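Long-range contacts in muramidase (Trichobolus zukalii, PDB 6ZMV), which probably cleaves bacterial peptidoglycan as a fungal lysozyme of glycoside hydrolase family 25, hydrolysing the glycosidic bonds of its sugar strands: residues Ala73-Phe77 against Arg122-Ser127; Phe150-Leu156 against Ile168-Trp172. All blocks are in the same frame, centred on the assembly; numbering follows the deposited sequence. Where two conformers were deposited one is given.

In this family 25 glycoside hydrolase, contact 1 packs helix 69-78 against helix 109-127 outside the barrel sheet, where it backs onto strand 26-33. Contact 2 is a buried meeting of two loops, the one leading into strand 156-159 and the one leaving it. Their centres are 19 Å apart and their nearest atoms about 7 Å, with no touch, and along the chain contact 1 is complete before contact 2 begins. Helix 109-127 is the common neighbour, supplying one side of contact 1 and touching Phe-150 and Cys-154 of contact 2. A sulfate, probably from the crystallisation liquor, is hydrogen-bonded to Lys-124 and lies about 6 Å from the side chain of Pro-155.

Contact 1 of 2, residues Ala73-Phe77 against Arg122-Ser127; sequences ADFFF and RYKTLS. With SO4 (sulfate ion), chain G.
Two neighbouring helices on the outside of the barrel, 69-78 and 109-127, pack here through Ala-73, Asp-74, Phe-76 and Phe-77 against Arg-122, Tyr-123 and Leu-126. At the end where Ala-73 CB rests on Arg-122 CB (3.7 Å), a salt bridge can close the edge of the interface. Arg-122 is modelled in two conformers; in the one given, its chain bends at chi2 and carries the guanidinium round to the Asp-74 carboxylate. There NE gives a nearly straight bond to OD1 of Asp-74 (2.7 Å, 166° at the hydrogen), reaching that oxygen on its syn side, while OD1 lies in the guanidinium plane, a grip the other conformer may not share. NH2 adds only weak bonds to the two carboxylate oxygens, the two planar groups being turned 49° apart. The segment axes run at 39° to each other, 9.5 Å apart at closest, as two helices flanking the parallel strands of a TIM-barrel-like fold can do. Deeper in, the Phe-76 and Tyr-123 rings lie at a shallow tilt and are displaced so far that they hardly overlap, with Phe-76 CE2 3.6 Å from Tyr-123 CE1. The Tyr-123 hydroxyl leaves the contact for Gly-81 O and Gly-92 N. Phe-76 also leans on strand 26-33. Phe-77, its CG anti to the backbone N, reaches across to Leu-126, whose CB sits squarely over the ring centre as a CH-pi contact, 3.7 Å from the centroid. Lys-124 NZ is hydrogen-bonded to sulfate O1 at 3.0 Å, the ion being held also by Tyr-130 N.

Contact 2 of 2, residues Phe150-Leu156 against Ile168-Trp172; sequences FATTCPL and IPGGW
With chi1 at -90° and chi2 at -77°, the indole of Trp-172 swings between Ala-151 and Leu-156, while Leu-156 turns its CG anti to the backbone N and crosses the indole obliquely, CB over the five-membered ring and CD1 toward CE3 and CZ3. Leu-156 CB stands 3.5 Å from the centroid of the five-membered ring, and Ala-151 CA 3.7 Å from the same centroid over the opposite face, so CH-pi contacts sandwich the pyrrole part. In the ring plane, Trp-172 NE1 donates to Cys-154 O (2.8 Å), meeting the carbonyl almost head-on at 173°; this satisfies the buried N-H and fixes the indole's rotation. A leucine in place of Trp-172 would probably leave Cys-154 O without this donor and open a gap between Ala-151 and Leu-156. The type I' turn from Pro-169 to Trp-172 brings Gly-170 O to 3.5 Å from Ala-151 CB, and Leu-156 CD2 packs on Ile-168 CG2 at 3.8 Å. Trp-140 of helix 137-144 meets the indole edge-to-face, Phe-150 reaches from the loop before strand 156-159 to Ile-116 and Ser-117 of helix 109-127, and Leu-156 opens that strand, touching Thr-135 of strand 132-136.

Contact 1 of 2, residues Ala73-Phe77 against Arg122-Ser127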
# COMPACT_ATOMS: atom_id res chain seq x y z
N ALA A 73 -10.37 6.56 -5.24
CA ALA A 73 -9.19 7.41 -5.07
C ALA A 73 -9.56 8.73 -4.38
O ALA A 73 -8.83 9.16 -3.49
CB ALA A 73 -8.50 7.69 -6.38
N ASP A 74 -10.71 9.31 -4.72
CA ASP A 74 -11.12 10.58 -4.09
C ASP A 74 -11.34 10.32 -2.59
O ASP A 74 -10.92 11.11 -1.73
CB ASP A 74 -12.45 11.06 -4.67
CG ASP A 74 -12.34 11.73 -6.01
OD1 ASP A 74 -11.23 12.05 -6.41
OD2 ASP A 74 -13.40 11.92 -6.64
N PHE A 75 -12.04 9.24 -2.27
CA PHE A 75 -12.38 8.90 -0.88
C PHE A 75 -11.11 8.65 -0.06
O PHE A 75 -10.96 9.17 1.04
CB PHE A 75 -13.35 7.71 -0.89
CG PHE A 75 -13.77 7.30 0.48
CD1 PHE A 75 -14.51 8.16 1.29
CD2 PHE A 75 -13.56 6.00 0.92
CE1 PHE A 75 -14.92 7.72 2.54
CE2 PHE A 75 -13.92 5.59 2.19
CZ PHE A 75 -14.59 6.45 2.98
N PHE A 76 -10.21 7.86 -0.60
CA PHE A 76 -8.90 7.59 0.05
C PHE A 76 -8.16 8.90 0.31
O PHE A 76 -7.66 9.15 1.39
CB PHE A 76 -8.11 6.65 -0.82
CG PHE A 76 -6.70 6.39 -0.39
CD1 PHE A 76 -6.39 6.00 0.89
CD2 PHE A 76 -5.69 6.52 -1.30
CE1 PHE A 76 -5.09 5.72 1.25
CE2 PHE A 76 -4.36 6.21 -0.96
CZ PHE A 76 -4.09 5.78 0.32
N PHE A 77 -8.04 9.71 -0.74
CA PHE A 77 -7.24 10.92 -0.68
C PHE A 77 -7.76 11.86 0.40
O PHE A 77 -6.91 12.47 1.10
CB PHE A 77 -7.23 11.58 -2.06
CG PHE A 77 -6.43 12.85 -2.10
CD1 PHE A 77 -5.04 12.80 -2.12
CD2 PHE A 77 -7.07 14.09 -2.05
CE1 PHE A 77 -4.31 13.97 -2.14
CE2 PHE A 77 -6.36 15.26 -2.14
CZ PHE A 77 -4.98 15.19 -2.13
N ARG A 122 -6.34 9.08 -11.01
CA ARG A 122 -7.01 10.04 -10.11
C ARG A 122 -6.10 10.38 -8.93
O ARG A 122 -5.96 11.58 -8.59
CB ARG A 122 -8.32 9.46 -9.62
CG ARG A 122 -9.19 10.46 -8.90
CD ARG A 122 -9.51 11.69 -9.71
NE ARG A 122 -10.51 12.47 -9.01
CZ ARG A 122 -11.27 13.36 -9.59
NH1 ARG A 122 -11.15 13.65 -10.87
NH2 ARG A 122 -12.15 14.00 -8.85
N TYR A 123 -5.46 9.39 -8.33
CA TYR A 123 -4.55 9.65 -7.20
C TYR A 123 -3.38 10.53 -7.63
O TYR A 123 -3.00 11.45 -6.86
CB TYR A 123 -4.10 8.32 -6.58
CG TYR A 123 -3.29 8.54 -5.33
CD1 TYR A 123 -3.95 8.69 -4.12
CD2 TYR A 123 -1.89 8.67 -5.38
CE1 TYR A 123 -3.22 8.99 -2.98
CE2 TYR A 123 -1.17 8.94 -4.24
CZ TYR A 123 -1.85 9.14 -3.03
OH TYR A 123 -1.09 9.36 -1.86
N LYS A 124 -2.84 10.30 -8.82
CA LYS A 124 -1.76 11.12 -9.35
C LYS A 124 -2.18 12.58 -9.47
O LYS A 124 -1.39 13.45 -9.07
CB LYS A 124 -1.34 10.55 -10.70
CG LYS A 124 -0.38 11.35 -11.57
CD LYS A 124 0.98 11.39 -11.08
CE LYS A 124 1.87 12.07 -12.09
NZ LYS A 124 3.19 12.38 -11.48
N THR A 125 -3.34 12.87 -10.04
CA THR A 125 -3.71 14.30 -10.17
C THR A 125 -3.97 14.90 -8.81
O THR A 125 -3.67 16.08 -8.63
CB THR A 125 -4.86 14.52 -11.15
OG1 THR A 125 -4.83 15.90 -11.49
CG2 THR A 125 -6.20 14.08 -10.63
N LEU A 126 -4.54 14.14 -7.86
CA LEU A 126 -4.88 14.74 -6.54
C LEU A 126 -3.61 14.99 -5.73
O LEU A 126 -3.51 16.07 -5.07
CB LEU A 126 -5.77 13.75 -5.79
CG LEU A 126 -7.17 13.62 -6.34
CD1 LEU A 126 -7.92 12.50 -5.62
CD2 LEU A 126 -7.95 14.94 -6.29
N SER A 127 -2.68 14.03 -5.72
CA SER A 127 -1.50 14.07 -4.81
C SER A 127 -0.25 14.66 -5.48
O SER A 127 0.65 15.07 -4.73
CB SER A 127 -1.18 12.69 -4.30
OG SER A 127 -0.52 11.93 -5.30
S SO4 G . 5.83 10.12 -9.47
O1 SO4 G . 4.49 10.16 -9.98
O2 SO4 G . 5.76 9.20 -8.38
O3 SO4 G . 6.68 9.59 -10.51
O4 SO4 G . 6.30 11.41 -9.00

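Contact 2 of 2, residues Phe150-Leu156 against Ile168-Trp172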
# COMPACT_ATOMS: atom_id res chain seq x y z
N PHE A 150 1.34 -0.63 -15.24
CA PHE A 150 1.73 0.23 -14.08
C PHE A 150 3.20 0.09 -13.73
O PHE A 150 3.65 0.72 -12.78
CB PHE A 150 0.81 -0.07 -12.90
CG PHE A 150 -0.66 -0.05 -13.29
CD1 PHE A 150 -1.29 1.10 -13.70
CD2 PHE A 150 -1.34 -1.24 -13.38
CE1 PHE A 150 -2.60 1.06 -14.14
CE2 PHE A 150 -2.65 -1.28 -13.86
CZ PHE A 150 -3.27 -0.12 -14.24
N ALA A 151 3.91 -0.75 -14.46
CA ALA A 151 5.28 -1.19 -14.10
C ALA A 151 6.27 -0.04 -14.14
O ALA A 151 7.27 -0.18 -13.43
CB ALA A 151 5.71 -2.31 -14.95
N THR A 152 6.01 1.02 -14.90
CA THR A 152 6.93 2.16 -15.00
C THR A 152 6.53 3.36 -14.16
O THR A 152 7.29 4.27 -14.09
CB THR A 152 7.15 2.61 -16.45
OG1 THR A 152 5.92 3.09 -16.98
CG2 THR A 152 7.63 1.48 -17.34
N THR A 153 5.40 3.28 -13.45
CA THR A 153 4.83 4.43 -12.75
C THR A 153 4.53 4.18 -11.28
O THR A 153 4.79 5.08 -10.48
CB THR A 153 3.55 4.88 -13.45
OG1 THR A 153 2.66 3.79 -13.64
CG2 THR A 153 3.87 5.54 -14.78
N CYS A 154 3.99 3.03 -10.92
CA CYS A 154 3.53 2.76 -9.56
C CYS A 154 4.44 1.81 -8.86
O CYS A 154 4.62 0.68 -9.31
CB CYS A 154 2.14 2.17 -9.65
SG CYS A 154 0.88 3.23 -10.40
N PRO A 155 5.06 2.19 -7.72
CA PRO A 155 5.90 1.24 -6.99
C PRO A 155 5.11 0.00 -6.58
O PRO A 155 3.96 0.12 -6.15
CB PRO A 155 6.33 1.99 -5.75
CG PRO A 155 6.32 3.44 -6.23
CD PRO A 155 5.10 3.52 -7.12
N LEU A 156 5.73 -1.17 -6.72
CA LEU A 156 5.11 -2.46 -6.37
C LEU A 156 5.38 -2.81 -4.93
O LEU A 156 6.54 -2.85 -4.49
CB LEU A 156 5.65 -3.53 -7.31
CG LEU A 156 5.26 -4.96 -6.98
CD1 LEU A 156 3.76 -5.18 -7.11
CD2 LEU A 156 6.02 -5.93 -7.83
N ILE A 168 8.53 -11.75 -9.86
CA ILE A 168 7.96 -10.40 -9.85
C ILE A 168 6.89 -10.34 -10.94
O ILE A 168 7.18 -10.61 -12.11
CB ILE A 168 9.05 -9.36 -10.05
CG1 ILE A 168 10.30 -9.55 -9.18
CG2 ILE A 168 8.48 -7.98 -9.89
CD1 ILE A 168 10.03 -9.51 -7.70
N PRO A 169 5.64 -9.99 -10.58
CA PRO A 169 4.59 -9.97 -11.59
C PRO A 169 4.65 -8.70 -12.44
O PRO A 169 5.37 -7.74 -12.13
CB PRO A 169 3.31 -9.95 -10.73
CG PRO A 169 3.76 -9.16 -9.44
CD PRO A 169 5.19 -9.61 -9.24
N GLY A 170 3.84 -8.70 -13.50
CA GLY A 170 3.43 -7.46 -14.17
C GLY A 170 4.56 -6.74 -14.86
O GLY A 170 4.39 -5.56 -15.13
N GLY A 171 5.67 -7.37 -15.17
CA GLY A 171 6.74 -6.63 -15.82
C GLY A 171 7.38 -5.59 -14.93
O GLY A 171 8.22 -4.81 -15.43
N TRP A 172 7.08 -5.57 -13.65
CA TRP A 172 7.87 -4.71 -12.71
C TRP A 172 9.30 -5.20 -12.68
O TRP A 172 9.55 -6.41 -12.78
CB TRP A 172 7.22 -4.75 -11.34
CG TRP A 172 6.17 -3.71 -11.05
CD1 TRP A 172 6.41 -2.40 -10.75
CD2 TRP A 172 4.75 -3.85 -10.99
NE1 TRP A 172 5.25 -1.73 -10.51
CE2 TRP A 172 4.21 -2.61 -10.61
CE3 TRP A 172 3.91 -4.94 -11.16
CZ2 TRP A 172 2.82 -2.44 -10.44
CZ3 TRP A 172 2.54 -4.76 -11.03
CH2 TRP A 172 2.01 -3.53 -10.62